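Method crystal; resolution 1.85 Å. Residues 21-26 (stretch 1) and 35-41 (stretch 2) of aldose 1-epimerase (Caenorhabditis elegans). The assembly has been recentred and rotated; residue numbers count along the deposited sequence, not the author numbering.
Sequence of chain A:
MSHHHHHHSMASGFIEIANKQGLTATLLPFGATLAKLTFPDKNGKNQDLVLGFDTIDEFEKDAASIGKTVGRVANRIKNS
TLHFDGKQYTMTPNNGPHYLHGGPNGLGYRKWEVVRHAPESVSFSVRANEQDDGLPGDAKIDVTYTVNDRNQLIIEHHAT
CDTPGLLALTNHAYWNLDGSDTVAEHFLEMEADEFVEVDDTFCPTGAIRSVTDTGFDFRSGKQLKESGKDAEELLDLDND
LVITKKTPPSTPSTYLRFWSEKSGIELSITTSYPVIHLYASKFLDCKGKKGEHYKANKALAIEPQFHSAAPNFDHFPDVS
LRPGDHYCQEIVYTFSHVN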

# COMPACT_ATOMS: atom_id res chain seq x y z
N GLN A 21 0.64 6.66 -23.92
CA GLN A 21 0.48 8.08 -23.63
C GLN A 21 1.50 8.71 -22.68
O GLN A 21 1.30 9.83 -22.22
N GLY A 22 2.57 8.00 -22.38
CA GLY A 22 3.56 8.57 -21.48
C GLY A 22 3.50 8.12 -20.03
O GLY A 22 3.99 8.83 -19.15
N LEU A 23 2.90 6.96 -19.77
CA LEU A 23 2.79 6.42 -18.42
C LEU A 23 3.66 5.17 -18.37
O LEU A 23 3.44 4.23 -19.13
N THR A 24 4.64 5.15 -17.48
CA THR A 24 5.53 4.00 -17.36
C THR A 24 5.62 3.55 -15.90
O THR A 24 5.61 4.37 -14.99
N ALA A 25 5.70 2.25 -15.71
CA ALA A 25 5.80 1.68 -14.37
C ALA A 25 6.92 0.65 -14.36
O ALA A 25 7.04 -0.15 -15.29
N THR A 26 7.75 0.69 -13.33
CA THR A 26 8.85 -0.25 -13.23
C THR A 26 8.63 -1.12 -12.00
O THR A 26 8.49 -0.60 -10.89
N ALA A 35 8.63 -0.18 -8.23
CA ALA A 35 9.87 0.59 -8.15
C ALA A 35 9.78 2.04 -8.61
O ALA A 35 10.25 2.95 -7.93
N LYS A 36 9.19 2.26 -9.78
CA LYS A 36 9.05 3.61 -10.32
C LYS A 36 7.73 3.76 -11.04
O LYS A 36 7.10 2.77 -11.42
N LEU A 37 7.33 5.01 -11.25
CA LEU A 37 6.09 5.35 -11.93
C LEU A 37 6.26 6.78 -12.46
O LEU A 37 6.10 7.75 -11.73
N THR A 38 6.60 6.89 -13.75
CA THR A 38 6.80 8.18 -14.38
C THR A 38 5.57 8.67 -15.14
O THR A 38 4.88 7.89 -15.78
N PHE A 39 5.33 9.98 -15.06
CA PHE A 39 4.19 10.60 -15.73
C PHE A 39 4.50 12.07 -15.96
O PHE A 39 4.94 12.77 -15.04
N PRO A 40 4.28 12.58 -17.18
CA PRO A 40 4.57 13.99 -17.46
C PRO A 40 3.72 14.97 -16.66
O PRO A 40 2.52 14.76 -16.48
N ASP A 41 4.35 16.04 -16.18
CA ASP A 41 3.64 17.05 -15.41
C ASP A 41 2.93 18.03 -16.34
O ASP A 41 2.88 17.82 -17.55

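In an antiparallel sheet, alternate residues project to opposite faces, so side chains of paired residues meet on a shared face; residues 21-26 and 35-41 of this epimerase illustrate the principle. Gln21 stands outside the contact: its side chain (chi1 m, chi2 p) leads away from the second stretch. Gly22 brings only backbone. Its phi/psi of 99/22 would jam a CB against the preceding carbonyl oxygen. Gly22 O sits 3.2 Å from Pro40 CD, the near corner of a C-gamma-endo ring that extends away from it.

Leu23, buried, is t at chi1 and p at chi2. Although its CA-to-CB bond points sideways, its end comes nearer, placing Leu23 CD1 3.9 Å from Leu37 CD2 and 4.0 Å from Phe39 CD1. Leu37 (t, t) and Phe39 (chi1 t) thus share one methyl, which meets the aromatic ring obliquely.

Thr24 (m) pairs with Thr38 (p) through two backbone hydrogen bonds, Thr24 N to Thr38 O at 3.2 Å and Thr38 N to Thr24 O at 3.0 Å. This register sets their side chains together, with Thr24 CB 3.3 Å from Thr38 OG1. A water links the polar groups: its oxygen donates to Gly22 O at 2.7 Å, lies 2.7 Å from Thr38 OG1 in a second hydrogen bond, and shares a weak one with Thr24 OG1 at 3.4 Å.

Ala25 turns to the other face with its partner Leu37. In this non-hydrogen-bonded pair the chains draw close, Ala25 CA to Leu37 CA 4.4 Å, and Ala25 CA approaches Lys36 O at 3.4 Å.

Thr26 (m) returns to the face of Thr24, Thr38 and Lys36 and is the residue most covered by the other stretch. Thr26 OG1 lies 3.7 Å from Lys36 CD, against the aliphatic part of a chain (m, t, p, t) whose end leads away, while Thr26 CG2 is 4.2 Å from Ala35 CB.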

# COMPACT_ATOMS: atom_id res chain seq x y z
CB GLN A 21 -0.92 8.36 -23.10
CG GLN A 21 -2.02 8.22 -24.14
CD GLN A 21 -2.37 6.77 -24.41
OE1 GLN A 21 -2.99 6.11 -23.58
NE2 GLN A 21 -1.98 6.28 -25.58
CB LEU A 23 1.34 6.05 -18.09
CG LEU A 23 1.07 5.26 -16.80
CD1 LEU A 23 1.49 6.05 -15.56
CD2 LEU A 23 -0.42 4.93 -16.73
CB THR A 24 6.95 4.33 -17.89
OG1 THR A 24 6.86 4.78 -19.25
CG2 THR A 24 7.84 3.10 -17.85
CB ALA A 25 4.49 1.02 -13.98
CB THR A 26 10.20 0.47 -13.11
OG1 THR A 26 10.37 1.34 -14.24
CG2 THR A 26 11.34 -0.53 -13.09
CB ALA A 35 10.97 -0.12 -8.92
CB LYS A 36 10.15 3.91 -11.34
CG LYS A 36 11.56 3.54 -10.95
CD LYS A 36 12.48 3.61 -12.18
CE LYS A 36 12.32 4.95 -12.91
NZ LYS A 36 13.15 5.02 -14.14
CB LEU A 37 4.89 5.28 -10.98
CG LEU A 37 3.52 5.29 -11.67
CD1 LEU A 37 2.48 4.80 -10.71
CD2 LEU A 37 3.18 6.69 -12.16
CB THR A 38 8.00 8.12 -15.34
OG1 THR A 38 7.75 7.13 -16.35
CG2 THR A 38 9.26 7.75 -14.60
CB PHE A 39 2.94 10.46 -14.86
CG PHE A 39 1.66 10.78 -15.57
CD1 PHE A 39 1.19 9.95 -16.58
CD2 PHE A 39 0.90 11.88 -15.20
CE1 PHE A 39 -0.03 10.21 -17.21
CE2 PHE A 39 -0.32 12.16 -15.83
CZ PHE A 39 -0.78 11.32 -16.83
CB PRO A 40 4.33 14.09 -18.96
CG PRO A 40 3.23 13.09 -19.19
CD PRO A 40 3.68 11.91 -18.35
CB ASP A 41 4.60 17.82 -14.50
CG ASP A 41 5.75 18.45 -15.27
OD1 ASP A 41 5.52 18.90 -16.41
OD2 ASP A 41 6.88 18.51 -14.73
O HOH W 1 6.44 8.07 -18.48